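Local atomic coordinates of peptidyl tryptophan dihydroxylase (Pseudomonas putida, PDB entry 7CTQ), a protein that probably uses its bound FAD as a monooxygenase to dihydroxylate a peptidyl tryptophan, a step in making the cysteine tryptophylquinone cofactor of quinohemoprotein amine dehydrogenase. Residues V9-G14 against E140-Q145. Residues are numbered along the deposited sequence; the frame is centred on the assembly and turned at random.
Sequences VVLGAG and EARGRQ. With FAD (flavin-adenine dinucleotide), chain C.
Ala-141 N donates to Leu-11 O at 2.9 Å, in the plane of that carbonyl though bent at the hydrogen (131°), and this is the direct hydrogen bond between 9-14 and 140-145. It comes where Leu-11 pairs with Glu-140 as parallel strands, just before both chains turn off toward the FAD. A water makes the second link: it sits 2.7 Å from Ala-141 O and 2.8 Å from FAD O2P, within hydrogen-bonding distance of each, and takes a weak bond from Gly-14 N.

Among the side chains, Leu-11 and Arg-142 run side by side, pointing the same way. Leu-11 CD1 lies 3.7 Å from Arg-142 NH2, while Leu-11 CB touches NE. The aliphatic part of the arginine chain passes between leucine and cofactor, with Arg-142 CD 3.5 Å from FAD C6A of the adenine; the bend at chi3 (-105°) then turns the guanidinium toward Leu-11 CD1 and Glu-140.

Glu-140 grips Arg-142 at both its backbone N-H and its guanidinium. With its chain bent at chi2 (63°), the carboxylate reaches back so that OE2 accepts from Arg-142 N, and OE1 forms a salt bridge with Arg-142 NH2 at 2.8 Å. An alanine in place of Arg-142 would probably leave the Glu-140 carboxylate without its charged mate and open a gap between Leu-11 and the adenine.

Gly-12 has to be glycine: a beta carbon would run into Ala-141 O. Its CA comes within 3.4 Å of FAD O4B on the ribose, and Gly-14, at the N-cap of helix 15-27, lies against FAD O2P. Both fit the GxGxxG pattern of a Rossmann-type dinucleotide fold.

In the sheet, strand 8-11 runs between parallel neighbours 31-35 and 137-140; Val-10 packs on Val-33 and Val-139, and Leu-11 reaches Ile-125 of strand 123-127.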
ATOM      1  N   VAL A   9     -17.537  -0.633  12.274  1.00 46.69           N
ATOM      2  CA  VAL A   9     -16.895  -1.941  12.308  1.00 37.99           C
ATOM      3  C   VAL A   9     -15.885  -2.018  11.174  1.00 51.21           C
ATOM      4  O   VAL A   9     -16.218  -1.727  10.016  1.00 49.59           O
ATOM      5  CB  VAL A   9     -17.915  -3.090  12.201  1.00 53.50           C
ATOM      6  CG1 VAL A   9     -17.190  -4.420  12.287  1.00 40.88           C
ATOM      7  CG2 VAL A   9     -18.996  -2.961  13.284  1.00 37.34           C
ATOM      8  N   VAL A  10     -14.660  -2.418  11.511  1.00 44.52           N
ATOM      9  CA  VAL A  10     -13.574  -2.641  10.563  1.00 42.19           C
ATOM     10  C   VAL A  10     -13.400  -4.146  10.375  1.00 48.62           C
ATOM     11  O   VAL A  10     -13.253  -4.885  11.356  1.00 52.36           O
ATOM     12  CB  VAL A  10     -12.261  -2.009  11.062  1.00 40.17           C
ATOM     13  CG1 VAL A  10     -11.092  -2.371  10.131  1.00 38.61           C
ATOM     14  CG2 VAL A  10     -12.403  -0.485  11.227  1.00 48.81           C
ATOM     15  N   LEU A  11     -13.390  -4.597   9.119  1.00 45.38           N
ATOM     16  CA  LEU A  11     -13.147  -5.999   8.785  1.00 43.49           C
ATOM     17  C   LEU A  11     -11.694  -6.180   8.384  1.00 45.90           C
ATOM     18  O   LEU A  11     -11.259  -5.642   7.358  1.00 43.92           O
ATOM     19  CB  LEU A  11     -14.055  -6.474   7.651  1.00 41.57           C
ATOM     20  CG  LEU A  11     -15.501  -6.004   7.695  1.00 51.73           C
ATOM     21  CD1 LEU A  11     -16.282  -6.558   6.512  1.00 52.54           C
ATOM     22  CD2 LEU A  11     -16.146  -6.412   9.015  1.00 48.81           C
ATOM     23  N   GLY A  12     -10.952  -6.949   9.177  1.00 45.82           N
ATOM     24  CA  GLY A  12      -9.558  -7.229   8.883  1.00 52.45           C
ATOM     25  C   GLY A  12      -8.602  -6.418   9.735  1.00 56.38           C
ATOM     26  O   GLY A  12      -8.765  -5.198   9.885  1.00 45.73           O
ATOM     27  N   ALA A  13      -7.594  -7.084  10.297  1.00 54.80           N
ATOM     28  CA  ALA A  13      -6.689  -6.431  11.229  1.00 50.02           C
ATOM     29  C   ALA A  13      -5.251  -6.523  10.748  1.00 54.32           C
ATOM     30  O   ALA A  13      -4.344  -6.822  11.531  1.00 55.03           O
ATOM     31  CB  ALA A  13      -6.820  -7.036  12.630  1.00 58.82           C
ATOM     32  N   GLY A  14      -5.029  -6.272   9.463  1.00 47.54           N
ATOM     33  CA  GLY A  14      -3.690  -6.080   8.966  1.00 40.01           C
ATOM     34  C   GLY A  14      -3.257  -4.651   9.216  1.00 45.56           C
ATOM     35  O   GLY A  14      -3.953  -3.878   9.889  1.00 44.33           O
ATOM     36  N   GLU A 140     -13.730  -1.823   4.986  1.00 36.90           N
ATOM     37  CA  GLU A 140     -13.277  -3.062   4.358  1.00 35.01           C
ATOM     38  C   GLU A 140     -11.758  -3.040   4.280  1.00 42.07           C
ATOM     39  O   GLU A 140     -11.170  -2.248   3.531  1.00 41.95           O
ATOM     40  CB  GLU A 140     -13.887  -3.226   2.970  1.00 40.24           C
ATOM     41  CG  GLU A 140     -13.257  -4.348   2.188  1.00 37.89           C
ATOM     42  CD  GLU A 140     -13.497  -5.670   2.857  1.00 49.49           C
ATOM     43  OE1 GLU A 140     -14.654  -6.134   2.809  1.00 48.02           O
ATOM     44  OE2 GLU A 140     -12.547  -6.235   3.436  1.00 54.65           O
ATOM     45  N   ALA A 141     -11.122  -3.910   5.053  1.00 41.52           N
ATOM     46  CA  ALA A 141      -9.679  -3.908   5.192  1.00 38.33           C
ATOM     47  C   ALA A 141      -9.148  -5.329   5.210  1.00 39.22           C
ATOM     48  O   ALA A 141      -8.163  -5.631   5.892  1.00 45.97           O
ATOM     49  CB  ALA A 141      -9.252  -3.161   6.454  1.00 37.58           C
ATOM     50  N   ARG A 142      -9.783  -6.226   4.460  1.00 45.96           N
ATOM     51  CA  ARG A 142      -9.341  -7.615   4.440  1.00 49.52           C
ATOM     52  C   ARG A 142      -8.286  -7.893   3.384  1.00 48.59           C
ATOM     53  O   ARG A 142      -8.113  -9.051   2.991  1.00 40.27           O
ATOM     54  CB  ARG A 142     -10.527  -8.558   4.253  1.00 56.39           C
ATOM     55  CG  ARG A 142     -11.543  -8.489   5.379  1.00 45.52           C
ATOM     56  CD  ARG A 142     -12.649  -9.480   5.140  1.00 53.27           C
ATOM     57  NE  ARG A 142     -13.859  -8.803   4.696  1.00 57.96           N
ATOM     58  CZ  ARG A 142     -14.696  -9.303   3.796  1.00 61.50           C
ATOM     59  NH1 ARG A 142     -14.450 -10.496   3.262  1.00 66.16           N
ATOM     60  NH2 ARG A 142     -15.777  -8.614   3.440  1.00 41.44           N
ATOM     61  N   GLY A 143      -7.575  -6.864   2.920  1.00 42.24           N
ATOM     62  CA  GLY A 143      -6.457  -7.097   2.032  1.00 34.73           C
ATOM     63  C   GLY A 143      -6.896  -7.662   0.694  1.00 44.66           C
ATOM     64  O   GLY A 143      -8.008  -7.418   0.212  1.00 40.46           O
ATOM     65  N   ARG A 144      -5.993  -8.431   0.076  1.00 41.35           N
ATOM     66  CA  ARG A 144      -6.341  -9.113  -1.166  1.00 47.68           C
ATOM     67  C   ARG A 144      -7.457 -10.145  -0.972  1.00 56.53           C
ATOM     68  O   ARG A 144      -8.092 -10.541  -1.961  1.00 55.24           O
ATOM     69  CB  ARG A 144      -5.090  -9.762  -1.770  1.00 38.12           C
ATOM     70  CG  ARG A 144      -4.047  -8.746  -2.252  1.00 41.65           C
ATOM     71  CD  ARG A 144      -2.897  -9.426  -2.986  1.00 34.77           C
ATOM     72  NE  ARG A 144      -1.893  -8.523  -3.561  1.00 41.39           N
ATOM     73  CZ  ARG A 144      -1.812  -8.204  -4.855  1.00 34.88           C
ATOM     74  NH1 ARG A 144      -0.852  -7.400  -5.297  1.00 34.93           N
ATOM     75  NH2 ARG A 144      -2.699  -8.686  -5.713  1.00 38.46           N
ATOM     76  N   GLN A 145      -7.732 -10.563   0.241  1.00 50.73           N
ATOM     77  CA  GLN A 145      -8.861 -11.470   0.469  1.00 57.08           C
ATOM     78  C   GLN A 145     -10.194 -10.742   0.444  1.00 59.89           C
ATOM     79  O   GLN A 145     -11.209 -11.366   0.761  1.00 54.08           O
ATOM     80  CB  GLN A 145      -8.686 -12.257   1.800  1.00 54.61           C
ATOM     81  CG  GLN A 145      -7.303 -12.814   2.001  1.00 68.94           C
ATOM     82  CD  GLN A 145      -7.115 -13.480   3.364  1.00 81.69           C
ATOM     83  OE1 GLN A 145      -7.972 -14.230   3.832  1.00 84.69           O
ATOM     84  NE2 GLN A 145      -6.012 -13.171   4.018  1.00 72.61           N
TER
HETATM   85  PA  FAD C 501      -3.522  -7.692   5.128  1.00 44.94           P
HETATM   86  O1A FAD C 501      -2.205  -7.425   5.744  1.00 40.84           O
HETATM   87  O2A FAD C 501      -3.507  -8.865   4.157  1.00 47.92           O
HETATM   88  O5B FAD C 501      -4.594  -7.810   6.258  1.00 46.60           O
HETATM   89  C5B FAD C 501      -5.864  -8.448   6.028  1.00 44.08           C
HETATM   90  C4B FAD C 501      -6.280  -9.062   7.339  1.00 59.27           C
HETATM   91  O4B FAD C 501      -7.649  -9.516   7.237  1.00 61.30           O
HETATM   92  C3B FAD C 501      -5.455 -10.269   7.801  1.00 65.72           C
HETATM   93  O3B FAD C 501      -5.265 -10.223   9.213  1.00 68.73           O
HETATM   94  C2B FAD C 501      -6.310 -11.461   7.352  1.00 66.47           C
HETATM   95  O2B FAD C 501      -6.149 -12.613   8.179  1.00 74.80           O
HETATM   96  C1B FAD C 501      -7.715 -10.891   7.547  1.00 69.39           C
HETATM   97  N9A FAD C 501      -8.786 -11.500   6.771  1.00 64.79           N
HETATM   98  C8A FAD C 501      -8.766 -11.957   5.484  1.00 68.96           C
HETATM   99  N7A FAD C 501      -9.906 -12.446   5.059  1.00 69.28           N
HETATM  100  C5A FAD C 501     -10.728 -12.331   6.166  1.00 65.78           C
HETATM  101  C6A FAD C 501     -12.072 -12.689   6.396  1.00 62.70           C
HETATM  102  N6A FAD C 501     -12.856 -13.259   5.482  1.00 66.60           N
HETATM  103  N1A FAD C 501     -12.602 -12.431   7.620  1.00 58.01           N
HETATM  104  C2A FAD C 501     -11.825 -11.859   8.544  1.00 60.19           C
HETATM  105  N3A FAD C 501     -10.545 -11.483   8.435  1.00 64.30           N
HETATM  106  C4A FAD C 501     -10.053 -11.743   7.221  1.00 69.36           C
HETATM  107  N1  FAD C 501       4.930  -5.907   1.868  1.00 49.19           N
HETATM  108  C2  FAD C 501       6.108  -5.524   2.445  1.00 44.70           C
HETATM  109  O2  FAD C 501       6.194  -4.505   3.131  1.00 45.91           O
HETATM  110  N3  FAD C 501       7.238  -6.297   2.272  1.00 48.47           N
HETATM  111  C4  FAD C 501       7.317  -7.470   1.550  1.00 55.73           C
HETATM  112  O4  FAD C 501       8.381  -8.081   1.477  1.00 52.80           O
HETATM  113  C4X FAD C 501       6.064  -7.870   0.939  1.00 49.98           C
HETATM  114  N5  FAD C 501       6.051  -8.968   0.230  1.00 50.47           N
HETATM  115  C5X FAD C 501       4.854  -9.350  -0.356  1.00 49.53           C
HETATM  116  C6  FAD C 501       4.823 -10.515  -1.123  1.00 48.79           C
HETATM  117  C7  FAD C 501       3.651 -10.932  -1.745  1.00 52.47           C
HETATM  118  C7M FAD C 501       3.652 -12.197  -2.563  1.00 43.83           C
HETATM  119  C8  FAD C 501       2.482 -10.168  -1.603  1.00 50.23           C
HETATM  120  C8M FAD C 501       1.194 -10.596  -2.255  1.00 44.60           C
HETATM  121  C9  FAD C 501       2.507  -9.009  -0.835  1.00 46.80           C
HETATM  122  C9A FAD C 501       3.681  -8.592  -0.219  1.00 51.06           C
HETATM  123  N10 FAD C 501       3.735  -7.425   0.570  1.00 48.02           N
HETATM  124  C10 FAD C 501       4.921  -7.023   1.152  1.00 47.96           C
HETATM  125  C1' FAD C 501       2.553  -6.573   0.709  1.00 42.11           C
HETATM  126  C2' FAD C 501       1.865  -6.672   2.061  1.00 47.80           C
HETATM  127  O2' FAD C 501       1.611  -8.030   2.419  1.00 44.68           O
HETATM  128  C3' FAD C 501       0.547  -5.904   1.979  1.00 44.22           C
HETATM  129  O3' FAD C 501       0.818  -4.645   1.374  1.00 43.02           O
HETATM  130  C4' FAD C 501      -0.157  -5.650   3.308  1.00 47.88           C
HETATM  131  O4' FAD C 501      -0.114  -6.805   4.150  1.00 50.93           O
HETATM  132  C5' FAD C 501      -1.587  -5.218   3.083  1.00 38.49           C
HETATM  133  O5' FAD C 501      -2.141  -4.802   4.339  1.00 36.90           O
HETATM  134  P   FAD C 501      -3.671  -4.909   4.616  1.00 41.06           P
HETATM  135  O1P FAD C 501      -4.377  -4.047   3.558  1.00 39.11           O
HETATM  136  O2P FAD C 501      -3.972  -4.601   6.042  1.00 41.78           O
HETATM  137  O3P FAD C 501      -3.994  -6.429   4.290  1.00 42.53           O
HETATM  138  O   HOH W   1      -6.347  -4.502   7.548  1.00 37.50           O